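Local structure of interferon-activable protein 202 (Mus musculus, 4L5R) at residues V11-P16 / Y73-G78; T110-K115 / K146-N151; K153-K158 / K184-S189; D169-F174 / S193-E198. The protein binds double-stranded DNA without sequence specificity through this first HIN-200 domain and restrains activation of the AIM2 inflammasome, probably by sequestering cytosolic DNA. All coordinates share one frame; numbering follows the deposited sequence. Where two conformers were deposited one is given.

Contact 1: residues V11-P16 / Y73-G78; sequences VLHEKP and YFNSSG
His13 sets its CB over one face of the Tyr73 ring, 3.5 Å above the plane and displaced toward the rim; the line from CB to the ring centroid is 24° off the normal, a CH-pi contact. From CB the imidazole leans away beside the phenol, with CG and ND1 near Tyr73 OH. The two ring planes are nearly parallel but displaced, centroids 5.3 Å apart. Tyr73 CG stands between the backbone N and the carbonyl carbon (chi1 63°), starting the ring on the His13 side. A water joins Tyr73 OH to the carbonyl oxygen of Lys15. On the same side, His13 NE2 rests 3.6 Å from Asn75 CB. The other side of the sheet carries Leu12 and Phe74, where Leu12 CD1 sits over the Phe74 ring, 4.1 Å from its centroid. Between the two faces the backbones bond as antiparallel strands: His13 N reaches Tyr73 O at 2.8 Å, Val11 and Asn75 bond in both directions, and the return bond from Tyr73 N is weak. Asn75 OD1 accepts from Gly78 N, an Asx motif at the turn leading to strand 79-82. Short strand 11-13 is thus added to strand 67-76 in the first OB fold of the HIN-200 domain.

Contact 2: residues T110-K115 / K146-N151; sequences TLKISK and KDNEDN
The start of helix 113-116 faces the turn between strands 141-146 and 151-156, with Ile113 CA 5.8 Å from Asp150 CA and Asp147 N bonded to Asp150 O within the turn. Asp147 grips both sides. Its OD2 takes the Ile113 N-H on the syn lone pair at 2.7 Å and 175°, binding the first turn of the helix. OD1 accepts from Glu149 N and Asp150 N, an Asx turn and the wider Asx motif that together fix the carboxylate's rotation. Two waters extend this grip, one from OD2 to Leu111 O and the other from OD1 to Ser114 N. This is the turn of a beta-hairpin in the second OB fold, its aspartate meeting the N-terminal end of a helix with Lys112 as N-cap; that end would probably favour a charged carboxylate. Ile113 has CG1 anti to the carbonyl carbon (chi1 -71°) and, beyond it, CD1 anti to CA (chi2 178°), 3.6 Å from Lys146 CA. Its CG2 lies 3.9 Å from Asp150 CB. At the outer margin Lys112 NZ approaches the amide of Asn148, which has two conformers, so any bond there is doubtful. Asp150 OD2 forms a salt bridge with Lys117, which also donates to Asn151 O.

Contact 3: residues K153-K158 / K184-S189; sequences KVVWDK and KPILHS
Ser189 OG accepts the N-H of Asp157 at 2.9 Å and 159°, a side-chain acceptor for the backbone N-H that follows strand 151-156. Behind it run the parallel-sheet bonds: Leu187 N to Lys153 O, Val155 N to Leu187 O at 2.8 Å, and Ser189 N to Val155 O. His188 ND1 donates to Ser189 O at 2.8 Å, in the carbonyl plane and on a lone pair, which fixes the turn of the imidazole. Next to ND1, the ring edge at His188 CE1 meets Asp157 OD2, 3.1 Å away in the ring plane; carboxylate and ring stand 79° apart. Beside it, Val155 CG1, anti to the backbone N (chi1 176°), packs 3.6 Å from His188 CD2, and Val155 CG2 reaches Ile186 CD1 at 4.1 Å. Ile186 CG2 in turn lies 3.9 Å from Lys153 CB, the two side chains running alongside each other. Beyond the two segments, the Lys153 amine pairs with a phosphate of the bound DNA, consistent with the electrostatic DNA binding of this domain. The other face carries Val154 and Leu187, which pack inward on Leu173 of strand 171-174 and Ile145 of strand 141-146. Strand 151-156 is thus flanked by 141-146 and 186-188, and 186-188 continues the sheet to 176-179.

Contact 4: residues D169-F174 / S193-E198; sequences DKLQLF and SFIKGE
Leu171 and Ile195 press together on the inner face of the antiparallel pair, Leu171 CD1 only 3.2 Å from Ile195 CG1, tighter than usual van der Waals contact. Their side chains are set obliquely to one another; Leu173, by contrast, runs alongside Ile195 and brings CD2 4.0 Å from the same CG1. On the other face Phe174 and Phe194 form an offset edge-to-face pair: the edge of Phe194 is turned toward the face of Phe174, with planes at 72° and centroids 5.7 Å apart. The closest ring atoms are Phe174 CD1 and Phe194 CD2, at 3.7 Å. The first torsions start the rings on their way: Phe194 CG is anti to the backbone N (chi1 -175°), Phe174 CG anti to the carbonyl carbon (chi1 -57°). Gln172 and Lys196 run alongside each other here, Gln172 OE1 3.8 Å from Lys196 CE. Backbone bonds position these groups: Gln172 pairs with Lys196 and Phe174 with Phe194 in both directions, and Glu198 N adds a bond to Lys170 O. Asp169 OD2 lies 3.7 Å from Gly197 CA and accepts from Glu166 N. Farther out, Phe143 packs on Leu171 and Ile195. The chemistry is accordingly two-sided: an aliphatic face within the second OB barrel, and a mixed face where the ring of Phe174 meets His39 and that of Phe194 meets Phe28, both of the first OB fold; His39 mediates interaction with TP53BP1.

From the N terminus, contact 1 comes first, closing a loop of the first OB fold when strand 67-76 returns to strand 11-13. The chain then passes through helix 101-108 to the second fold, where contact 2 ties helix 113-116 to the turn of hairpin 141-156. Contact 1 is complete before any other opens, and contact 2 before contacts 3 and 4. These last two cross, their segments alternating as 153-158, 169-174, 184-189 and 193-198, and they share one sheet. They also touch: Lys158 NZ lies 2.9 Å from Ser193 O, a probable hydrogen bond, and Leu187 meets Leu173. Contact 1 lies across the chain's centre from the other three.

Contact 1: residues V11-P16 / Y73-G78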
loop_
_atom_site.group_PDB
_atom_site.type_symbol
_atom_site.label_atom_id
_atom_site.label_comp_id
_atom_site.label_asym_id
_atom_site.label_seq_id
_atom_site.Cartn_x
_atom_site.Cartn_y
_atom_site.Cartn_z
ATOM N N VAL A 11 -0.587 1.618 -16.635
ATOM C CA VAL A 11 -0.204 0.862 -17.822
ATOM C C VAL A 11 -0.546 -0.621 -17.711
ATOM O O VAL A 11 -0.138 -1.306 -16.765
ATOM C CB VAL A 11 1.302 0.983 -18.087
ATOM C CG1 VAL A 11 1.704 0.104 -19.269
ATOM C CG2 VAL A 11 1.680 2.433 -18.328
ATOM N N LEU A 12 -1.283 -1.118 -18.697
ATOM C CA LEU A 12 -1.645 -2.526 -18.743
ATOM C C LEU A 12 -0.458 -3.417 -19.125
ATOM O O LEU A 12 0.234 -3.153 -20.105
ATOM C CB LEU A 12 -2.790 -2.736 -19.736
ATOM C CG LEU A 12 -3.196 -4.189 -19.986
ATOM C CD1 LEU A 12 -3.753 -4.823 -18.728
ATOM C CD2 LEU A 12 -4.195 -4.308 -21.142
ATOM N N HIS A 13 -0.222 -4.467 -18.339
ATOM C CA HIS A 13 0.800 -5.460 -18.665
ATOM C C HIS A 13 0.133 -6.802 -18.955
ATOM O O HIS A 13 -0.412 -7.452 -18.061
ATOM C CB HIS A 13 1.818 -5.610 -17.532
ATOM C CG HIS A 13 2.753 -4.447 -17.400
ATOM N ND1 HIS A 13 4.090 -4.528 -17.725
ATOM C CD2 HIS A 13 2.549 -3.180 -16.968
ATOM C CE1 HIS A 13 4.666 -3.359 -17.507
ATOM N NE2 HIS A 13 3.752 -2.523 -17.049
ATOM N N GLU A 14 0.170 -7.212 -20.214
ATOM C CA GLU A 14 -0.491 -8.442 -20.615
ATOM C C GLU A 14 0.345 -9.671 -20.303
ATOM O O GLU A 14 -0.195 -10.748 -20.048
ATOM C CB GLU A 14 -0.839 -8.403 -22.103
ATOM C CG GLU A 14 -1.919 -7.390 -22.443
ATOM C CD GLU A 14 -2.217 -7.323 -23.930
ATOM O OE1 GLU A 14 -1.284 -7.529 -24.737
ATOM O OE2 GLU A 14 -3.386 -7.062 -24.290
ATOM N N LYS A 15 1.663 -9.515 -20.325
ATOM C CA LYS A 15 2.544 -10.658 -20.124
ATOM C C LYS A 15 2.505 -11.138 -18.678
ATOM O O LYS A 15 2.506 -10.322 -17.748
ATOM C CB LYS A 15 3.981 -10.319 -20.530
ATOM C CG LYS A 15 4.938 -11.497 -20.394
ATOM C CD LYS A 15 6.313 -11.212 -20.998
ATOM C CE LYS A 15 6.239 -10.994 -22.506
ATOM N NZ LYS A 15 6.079 -9.554 -22.860
ATOM N N PRO A 16 2.474 -12.461 -18.482
ATOM C CA PRO A 16 2.479 -13.048 -17.138
ATOM C C PRO A 16 3.739 -12.728 -16.331
ATOM O O PRO A 16 4.853 -12.734 -16.851
ATOM C CB PRO A 16 2.372 -14.558 -17.399
ATOM C CG PRO A 16 2.627 -14.744 -18.859
ATOM C CD PRO A 16 2.261 -13.474 -19.536
ATOM N N TYR A 73 -2.590 -7.193 -15.530
ATOM C CA TYR A 73 -2.620 -6.307 -14.377
ATOM C C TYR A 73 -2.106 -4.954 -14.850
ATOM O O TYR A 73 -1.567 -4.835 -15.952
ATOM C CB TYR A 73 -1.720 -6.858 -13.271
ATOM C CG TYR A 73 -0.252 -6.928 -13.668
ATOM C CD1 TYR A 73 0.258 -8.049 -14.329
ATOM C CD2 TYR A 73 0.619 -5.877 -13.392
ATOM C CE1 TYR A 73 1.601 -8.115 -14.694
ATOM C CE2 TYR A 73 1.963 -5.932 -13.756
ATOM C CZ TYR A 73 2.442 -7.056 -14.409
ATOM O OH TYR A 73 3.769 -7.117 -14.778
ATOM N N PHE A 74 -2.262 -3.936 -14.018
ATOM C CA PHE A 74 -1.836 -2.595 -14.378
ATOM C C PHE A 74 -0.685 -2.152 -13.497
ATOM O O PHE A 74 -0.502 -2.647 -12.380
ATOM C CB PHE A 74 -2.991 -1.596 -14.231
ATOM C CG PHE A 74 -4.107 -1.811 -15.211
ATOM C CD1 PHE A 74 -5.081 -2.770 -14.971
ATOM C CD2 PHE A 74 -4.187 -1.053 -16.372
ATOM C CE1 PHE A 74 -6.115 -2.974 -15.877
ATOM C CE2 PHE A 74 -5.219 -1.251 -17.282
ATOM C CZ PHE A 74 -6.184 -2.210 -17.034
ATOM N N ASN A 75 0.080 -1.201 -14.006
ATOM C CA ASN A 75 1.207 -0.669 -13.276
ATOM C C ASN A 75 1.027 0.830 -13.183
ATOM O O ASN A 75 1.003 1.528 -14.201
ATOM C CB ASN A 75 2.523 -1.023 -13.972
ATOM C CG ASN A 75 3.736 -0.538 -13.197
ATOM O OD1 ASN A 75 3.761 0.589 -12.693
ATOM N ND2 ASN A 75 4.740 -1.399 -13.071
ATOM N N SER A 76 0.872 1.315 -11.960
ATOM C CA SER A 76 0.625 2.730 -11.728
ATOM C C SER A 76 1.800 3.337 -10.973
ATOM O O SER A 76 1.905 3.220 -9.753
ATOM C CB SER A 76 -0.688 2.933 -10.968
ATOM O OG SER A 76 -0.908 4.309 -10.699
ATOM N N SER A 77 2.706 3.953 -11.724
ATOM C CA SER A 77 3.937 4.499 -11.161
ATOM C C SER A 77 4.628 3.527 -10.199
ATOM O O SER A 77 5.085 3.921 -9.126
ATOM C CB SER A 77 3.654 5.833 -10.463
ATOM O OG SER A 77 2.997 6.731 -11.342
ATOM N N GLY A 78 4.700 2.258 -10.586
ATOM C CA GLY A 78 5.395 1.262 -9.791
ATOM C C GLY A 78 4.529 0.475 -8.821
ATOM O O GLY A 78 4.998 -0.493 -8.212
HETATM O O HOH W 1 4.260 -8.754 -16.951
#

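Contact 2: residues T110-K115 / K146-N151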
loop_
_atom_site.group_PDB
_atom_site.type_symbol
_atom_site.label_atom_id
_atom_site.label_comp_id
_atom_site.label_asym_id
_atom_site.label_seq_id
_atom_site.Cartn_x
_atom_site.Cartn_y
_atom_site.Cartn_z
ATOM N N THR A 110 10.968 0.542 6.689
ATOM C CA THR A 110 10.339 1.830 6.511
ATOM C C THR A 110 11.409 2.888 6.296
ATOM O O THR A 110 12.404 2.920 7.009
ATOM C CB THR A 110 9.475 2.203 7.729
ATOM O OG1 THR A 110 8.380 1.283 7.825
ATOM C CG2 THR A 110 8.941 3.613 7.576
ATOM N N LEU A 111 11.214 3.723 5.282
ATOM C CA LEU A 111 12.118 4.828 5.006
ATOM C C LEU A 111 12.155 5.817 6.162
ATOM O O LEU A 111 11.132 6.074 6.821
ATOM C CB LEU A 111 11.628 5.593 3.783
ATOM C CG LEU A 111 11.806 5.035 2.387
ATOM C CD1 LEU A 111 11.339 6.096 1.417
ATOM C CD2 LEU A 111 13.275 4.694 2.146
ATOM N N LYS A 112 13.330 6.393 6.389
ATOM C CA LYS A 112 13.468 7.500 7.330
ATOM C C LYS A 112 12.570 8.673 6.922
ATOM O O LYS A 112 12.431 8.998 5.738
ATOM C CB LYS A 112 14.924 7.967 7.395
ATOM C CG LYS A 112 15.869 7.009 8.106
ATOM C CD LYS A 112 15.454 6.764 9.543
ATOM C CE LYS A 112 16.555 6.053 10.314
ATOM N NZ LYS A 112 16.134 5.712 11.701
ATOM N N ILE A 113 11.960 9.302 7.913
ATOM C CA ILE A 113 11.101 10.444 7.662
ATOM C C ILE A 113 11.840 11.577 6.959
ATOM O O ILE A 113 11.290 12.218 6.055
ATOM C CB ILE A 113 10.441 10.917 8.963
ATOM C CG1 ILE A 113 9.391 9.882 9.387
ATOM C CG2 ILE A 113 9.796 12.299 8.785
ATOM C CD1 ILE A 113 8.703 10.219 10.696
ATOM N N SER A 114 13.093 11.817 7.346
ATOM C CA SER A 114 13.839 12.861 6.674
ATOM C C SER A 114 13.982 12.517 5.187
ATOM O O SER A 114 13.900 13.405 4.342
ATOM C CB SER A 114 15.186 13.159 7.359
ATOM O OG SER A 114 16.048 12.038 7.325
ATOM N N LYS A 115 14.137 11.230 4.855
ATOM C CA LYS A 115 14.247 10.820 3.455
ATOM C C LYS A 115 12.894 10.900 2.741
ATOM O O LYS A 115 12.817 11.250 1.555
ATOM C CB LYS A 115 14.831 9.404 3.336
ATOM C CG LYS A 115 16.344 9.314 3.567
ATOM C CD LYS A 115 17.128 9.994 2.450
ATOM N N LYS A 146 6.879 9.900 14.135
ATOM C CA LYS A 146 8.295 10.213 14.264
ATOM C C LYS A 146 9.139 8.959 14.150
ATOM O O LYS A 146 8.650 7.841 14.336
ATOM C CB LYS A 146 8.560 10.860 15.624
ATOM C CG LYS A 146 8.287 9.934 16.796
ATOM C CD LYS A 146 8.795 10.528 18.097
ATOM C CE LYS A 146 8.487 9.619 19.275
ATOM N NZ LYS A 146 9.066 10.146 20.548
ATOM N N ASP A 147 10.412 9.158 13.833
ATOM C CA ASP A 147 11.418 8.137 14.027
ATOM C C ASP A 147 12.542 8.806 14.830
ATOM O O ASP A 147 12.366 9.920 15.324
ATOM C CB ASP A 147 11.885 7.523 12.693
ATOM C CG ASP A 147 12.381 8.560 11.683
ATOM O OD1 ASP A 147 12.959 9.589 12.100
ATOM O OD2 ASP A 147 12.225 8.328 10.454
ATOM N N ASN A 148 13.676 8.130 14.964
ATOM C CA ASN A 148 14.763 8.630 15.798
ATOM C C ASN A 148 15.280 10.018 15.409
ATOM O O ASN A 148 15.845 10.729 16.242
ATOM C CB ASN A 148 15.915 7.618 15.832
ATOM C CG ASN A 148 16.247 7.061 14.455
ATOM O OD1 ASN A 148 16.214 7.780 13.455
ATOM N ND2 ASN A 148 16.560 5.768 14.398
ATOM N N GLU A 149 15.078 10.409 14.153
ATOM C CA GLU A 149 15.700 11.629 13.642
ATOM C C GLU A 149 14.737 12.746 13.198
ATOM O O GLU A 149 15.138 13.902 13.104
ATOM C CB GLU A 149 16.728 11.285 12.540
ATOM C CG GLU A 149 17.911 10.464 13.067
ATOM C CD GLU A 149 18.911 10.054 11.987
ATOM O OE1 GLU A 149 18.472 9.714 10.868
ATOM O OE2 GLU A 149 20.139 10.065 12.264
ATOM N N ASP A 150 13.470 12.415 12.955
ATOM C CA ASP A 150 12.513 13.400 12.450
ATOM C C ASP A 150 11.039 13.067 12.739
ATOM O O ASP A 150 10.723 11.983 13.224
ATOM C CB ASP A 150 12.732 13.622 10.946
ATOM C CG ASP A 150 12.258 14.994 10.481
ATOM O OD1 ASP A 150 11.872 15.819 11.342
ATOM O OD2 ASP A 150 12.278 15.252 9.255
ATOM N N ASN A 151 10.158 14.019 12.458
ATOM C CA ASN A 151 8.719 13.813 12.636
ATOM C C ASN A 151 7.960 14.433 11.477
ATOM O O ASN A 151 8.500 15.262 10.749
ATOM C CB ASN A 151 8.245 14.392 13.967
ATOM C CG ASN A 151 8.481 15.884 14.067
ATOM O OD1 ASN A 151 7.784 16.672 13.433
ATOM N ND2 ASN A 151 9.477 16.278 14.856
HETATM O O HOH W 2 10.943 6.149 9.562
HETATM O O HOH W 3 14.197 10.714 9.733
#

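Contact 3: residues K153-K158 / K184-S189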
loop_
_atom_site.group_PDB
_atom_site.type_symbol
_atom_site.label_atom_id
_atom_site.label_comp_id
_atom_site.label_asym_id
_atom_site.label_seq_id
_atom_site.Cartn_x
_atom_site.Cartn_y
_atom_site.Cartn_z
ATOM N N LYS A 153 3.607 15.306 10.052
ATOM C CA LYS A 153 2.170 15.239 10.313
ATOM C C LYS A 153 1.471 14.287 9.344
ATOM O O LYS A 153 1.759 14.287 8.150
ATOM C CB LYS A 153 1.562 16.629 10.188
ATOM C CG LYS A 153 0.107 16.721 10.574
ATOM C CD LYS A 153 -0.464 18.006 10.010
ATOM C CE LYS A 153 -1.378 18.674 10.983
ATOM N NZ LYS A 153 -1.827 19.968 10.410
ATOM N N VAL A 154 0.562 13.472 9.870
ATOM C CA VAL A 154 -0.281 12.618 9.043
ATOM C C VAL A 154 -1.711 13.131 9.132
ATOM O O VAL A 154 -2.237 13.332 10.231
ATOM C CB VAL A 154 -0.230 11.153 9.509
ATOM C CG1 VAL A 154 -1.162 10.280 8.661
ATOM C CG2 VAL A 154 1.228 10.623 9.429
ATOM N N VAL A 155 -2.315 13.362 7.971
ATOM C CA VAL A 155 -3.697 13.808 7.865
ATOM C C VAL A 155 -4.575 12.738 7.228
ATOM O O VAL A 155 -4.415 12.408 6.048
ATOM C CB VAL A 155 -3.802 15.138 7.070
ATOM C CG1 VAL A 155 -5.269 15.546 6.875
ATOM C CG2 VAL A 155 -3.026 16.266 7.801
ATOM N N TRP A 156 -5.499 12.201 8.023
ATOM C CA TRP A 156 -6.500 11.243 7.558
ATOM C C TRP A 156 -7.824 11.986 7.389
ATOM O O TRP A 156 -8.436 12.448 8.369
ATOM C CB TRP A 156 -6.612 10.085 8.559
ATOM C CG TRP A 156 -7.735 9.112 8.304
ATOM C CD1 TRP A 156 -8.981 9.125 8.878
ATOM C CD2 TRP A 156 -7.709 7.969 7.430
ATOM N NE1 TRP A 156 -9.723 8.067 8.419
ATOM C CE2 TRP A 156 -8.970 7.347 7.522
ATOM C CE3 TRP A 156 -6.747 7.417 6.580
ATOM C CZ2 TRP A 156 -9.288 6.199 6.803
ATOM C CZ3 TRP A 156 -7.074 6.271 5.847
ATOM C CH2 TRP A 156 -8.331 5.678 5.969
ATOM N N ASP A 157 -8.233 12.114 6.127
ATOM C CA ASP A 157 -9.279 13.030 5.685
ATOM C C ASP A 157 -10.574 12.301 5.372
ATOM O O ASP A 157 -11.597 12.932 5.111
ATOM C CB ASP A 157 -8.812 13.718 4.399
ATOM C CG ASP A 157 -8.915 15.219 4.467
ATOM O OD1 ASP A 157 -8.935 15.755 5.592
ATOM O OD2 ASP A 157 -8.965 15.861 3.396
ATOM N N LYS A 158 -10.521 10.970 5.347
ATOM C CA LYS A 158 -11.705 10.183 5.047
ATOM C C LYS A 158 -12.719 10.359 6.175
ATOM O O LYS A 158 -12.366 10.296 7.355
ATOM C CB LYS A 158 -11.345 8.708 4.856
ATOM C CG LYS A 158 -10.501 8.418 3.604
ATOM C CD LYS A 158 -10.239 6.913 3.439
ATOM C CE LYS A 158 -9.665 6.582 2.070
ATOM N NZ LYS A 158 -9.482 5.088 1.834
ATOM N N LYS A 184 5.191 23.110 5.756
ATOM C CA LYS A 184 5.701 21.803 6.155
ATOM C C LYS A 184 5.137 20.660 5.315
ATOM O O LYS A 184 3.935 20.604 5.048
ATOM C CB LYS A 184 5.457 21.541 7.646
ATOM C CG LYS A 184 6.539 22.116 8.553
ATOM C CD LYS A 184 6.655 21.353 9.868
ATOM C CE LYS A 184 5.607 21.794 10.882
ATOM N NZ LYS A 184 5.769 21.077 12.181
ATOM N N PRO A 185 6.016 19.747 4.883
ATOM C CA PRO A 185 5.523 18.548 4.200
ATOM C C PRO A 185 4.663 17.726 5.156
ATOM O O PRO A 185 4.879 17.761 6.368
ATOM C CB PRO A 185 6.806 17.784 3.854
ATOM C CG PRO A 185 7.893 18.808 3.879
ATOM C CD PRO A 185 7.490 19.797 4.935
ATOM N N ILE A 186 3.705 16.979 4.612
ATOM C CA ILE A 186 2.856 16.138 5.428
ATOM C C ILE A 186 2.501 14.900 4.621
ATOM O O ILE A 186 2.733 14.857 3.417
ATOM C CB ILE A 186 1.528 16.831 5.793
ATOM C CG1 ILE A 186 0.728 17.126 4.525
ATOM C CG2 ILE A 186 1.772 18.120 6.607
ATOM C CD1 ILE A 186 -0.665 17.693 4.789
ATOM N N LEU A 187 1.924 13.909 5.284
ATOM C CA LEU A 187 1.364 12.763 4.578
ATOM C C LEU A 187 -0.151 12.867 4.669
ATOM O O LEU A 187 -0.699 12.984 5.764
ATOM C CB LEU A 187 1.831 11.474 5.233
ATOM C CG LEU A 187 3.339 11.336 5.319
ATOM C CD1 LEU A 187 3.680 10.018 6.003
ATOM C CD2 LEU A 187 3.922 11.419 3.900
ATOM N N HIS A 188 -0.819 12.840 3.521
ATOM C CA HIS A 188 -2.263 13.068 3.453
ATOM C C HIS A 188 -2.944 11.845 2.844
ATOM O O HIS A 188 -2.420 11.223 1.913
ATOM C CB HIS A 188 -2.553 14.316 2.604
ATOM C CG HIS A 188 -3.945 14.852 2.752
ATOM N ND1 HIS A 188 -5.036 14.277 2.136
ATOM C CD2 HIS A 188 -4.420 15.925 3.432
ATOM C CE1 HIS A 188 -6.124 14.967 2.436
ATOM N NE2 HIS A 188 -5.777 15.970 3.225
ATOM N N SER A 189 -4.116 11.484 3.360
ATOM C CA SER A 189 -4.810 10.326 2.828
ATOM C C SER A 189 -5.280 10.581 1.399
ATOM O O SER A 189 -5.463 11.735 0.991
ATOM C CB SER A 189 -6.007 9.969 3.712
ATOM O OG SER A 189 -6.883 11.076 3.839
HETATM O O HOH W 4 4.550 17.809 9.066
#

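Contact 4: residues D169-F174 / S193-E198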
loop_
_atom_site.group_PDB
_atom_site.type_symbol
_atom_site.label_atom_id
_atom_site.label_comp_id
_atom_site.label_asym_id
_atom_site.label_seq_id
_atom_site.Cartn_x
_atom_site.Cartn_y
_atom_site.Cartn_z
ATOM N N ASP A 169 0.181 1.841 20.206
ATOM C CA ASP A 169 0.475 1.176 18.935
ATOM C C ASP A 169 1.396 2.012 18.055
ATOM O O ASP A 169 1.321 3.239 18.057
ATOM C CB ASP A 169 -0.815 0.919 18.139
ATOM C CG ASP A 169 -1.615 -0.257 18.666
ATOM O OD1 ASP A 169 -1.107 -0.979 19.552
ATOM O OD2 ASP A 169 -2.750 -0.466 18.174
ATOM N N LYS A 170 2.250 1.349 17.285
ATOM C CA LYS A 170 2.863 2.014 16.149
ATOM C C LYS A 170 1.794 2.111 15.068
ATOM O O LYS A 170 0.841 1.329 15.056
ATOM C CB LYS A 170 4.068 1.232 15.626
ATOM C CG LYS A 170 5.115 0.904 16.671
ATOM C CD LYS A 170 6.452 0.621 16.004
ATOM C CE LYS A 170 7.324 -0.299 16.846
ATOM N NZ LYS A 170 8.701 -0.427 16.279
ATOM N N LEU A 171 1.943 3.081 14.175
ATOM C CA LEU A 171 0.990 3.299 13.106
ATOM C C LEU A 171 1.511 2.738 11.797
ATOM O O LEU A 171 2.610 3.100 11.369
ATOM C CB LEU A 171 0.797 4.793 12.931
ATOM C CG LEU A 171 -0.373 5.220 12.071
ATOM C CD1 LEU A 171 -1.650 4.745 12.765
ATOM C CD2 LEU A 171 -0.350 6.736 11.909
ATOM N N GLN A 172 0.724 1.878 11.159
ATOM C CA GLN A 172 1.063 1.382 9.828
ATOM C C GLN A 172 0.263 2.124 8.762
ATOM O O GLN A 172 -0.969 2.159 8.799
ATOM C CB GLN A 172 0.817 -0.123 9.701
ATOM C CG GLN A 172 1.426 -0.667 8.422
ATOM C CD GLN A 172 1.603 -2.181 8.436
ATOM O OE1 GLN A 172 0.964 -2.891 9.217
ATOM N NE2 GLN A 172 2.474 -2.678 7.565
ATOM N N LEU A 173 0.968 2.726 7.814
ATOM C CA LEU A 173 0.324 3.512 6.772
ATOM C C LEU A 173 0.439 2.783 5.450
ATOM O O LEU A 173 1.511 2.263 5.118
ATOM C CB LEU A 173 1.028 4.858 6.630
ATOM C CG LEU A 173 1.113 5.753 7.863
ATOM C CD1 LEU A 173 1.849 7.022 7.508
ATOM C CD2 LEU A 173 -0.292 6.050 8.351
ATOM N N PHE A 174 -0.656 2.767 4.688
ATOM C CA PHE A 174 -0.645 2.271 3.321
ATOM C C PHE A 174 -1.125 3.362 2.370
ATOM O O PHE A 174 -2.218 3.926 2.541
ATOM C CB PHE A 174 -1.562 1.028 3.136
ATOM C CG PHE A 174 -1.234 -0.128 4.049
ATOM C CD1 PHE A 174 -1.478 -0.044 5.416
ATOM C CD2 PHE A 174 -0.690 -1.293 3.540
ATOM C CE1 PHE A 174 -1.192 -1.109 6.259
ATOM C CE2 PHE A 174 -0.394 -2.366 4.372
ATOM C CZ PHE A 174 -0.651 -2.279 5.729
ATOM N N SER A 193 -6.036 5.123 0.769
ATOM C CA SER A 193 -5.275 5.033 2.007
ATOM C C SER A 193 -5.914 4.129 3.053
ATOM O O SER A 193 -7.144 4.027 3.155
ATOM C CB SER A 193 -5.010 6.426 2.609
ATOM O OG SER A 193 -4.440 7.283 1.636
ATOM N N PHE A 194 -5.058 3.476 3.824
ATOM C CA PHE A 194 -5.476 2.563 4.873
ATOM C C PHE A 194 -4.514 2.727 6.041
ATOM O O PHE A 194 -3.285 2.801 5.861
ATOM C CB PHE A 194 -5.439 1.124 4.345
ATOM C CG PHE A 194 -5.971 0.092 5.309
ATOM C CD1 PHE A 194 -7.353 -0.138 5.423
ATOM C CD2 PHE A 194 -5.099 -0.696 6.054
ATOM C CE1 PHE A 194 -7.833 -1.113 6.291
ATOM C CE2 PHE A 194 -5.579 -1.672 6.917
ATOM C CZ PHE A 194 -6.958 -1.879 7.033
ATOM N N ILE A 195 -5.072 2.798 7.243
ATOM C CA ILE A 195 -4.264 2.995 8.419
ATOM C C ILE A 195 -4.649 2.022 9.524
ATOM O O ILE A 195 -5.841 1.801 9.794
ATOM C CB ILE A 195 -4.391 4.457 8.890
ATOM C CG1 ILE A 195 -3.571 4.701 10.145
ATOM C CG2 ILE A 195 -5.858 4.817 9.117
ATOM C CD1 ILE A 195 -3.615 6.146 10.584
ATOM N N LYS A 196 -3.651 1.423 10.162
ATOM C CA LYS A 196 -3.935 0.539 11.291
ATOM C C LYS A 196 -2.806 0.451 12.307
ATOM O O LYS A 196 -1.644 0.745 12.002
ATOM C CB LYS A 196 -4.333 -0.865 10.814
ATOM C CG LYS A 196 -3.216 -1.678 10.209
ATOM C CD LYS A 196 -3.680 -3.118 9.977
ATOM C CE LYS A 196 -2.688 -3.903 9.122
ATOM N NZ LYS A 196 -3.170 -5.289 8.822
ATOM N N GLY A 197 -3.161 0.056 13.525
ATOM C CA GLY A 197 -2.165 -0.201 14.548
ATOM C C GLY A 197 -1.368 -1.412 14.114
ATOM O O GLY A 197 -1.929 -2.351 13.554
ATOM N N GLU A 198 -0.061 -1.399 14.349
ATOM C CA GLU A 198 0.788 -2.474 13.850
ATOM C C GLU A 198 0.367 -3.838 14.394
ATOM O O GLU A 198 0.077 -3.982 15.582
ATOM C CB GLU A 198 2.258 -2.202 14.171
ATOM C CG GLU A 198 3.185 -2.415 12.990
ATOM C CD GLU A 198 4.251 -3.458 13.261
ATOM O OE1 GLU A 198 3.923 -4.496 13.873
ATOM O OE2 GLU A 198 5.416 -3.238 12.862
#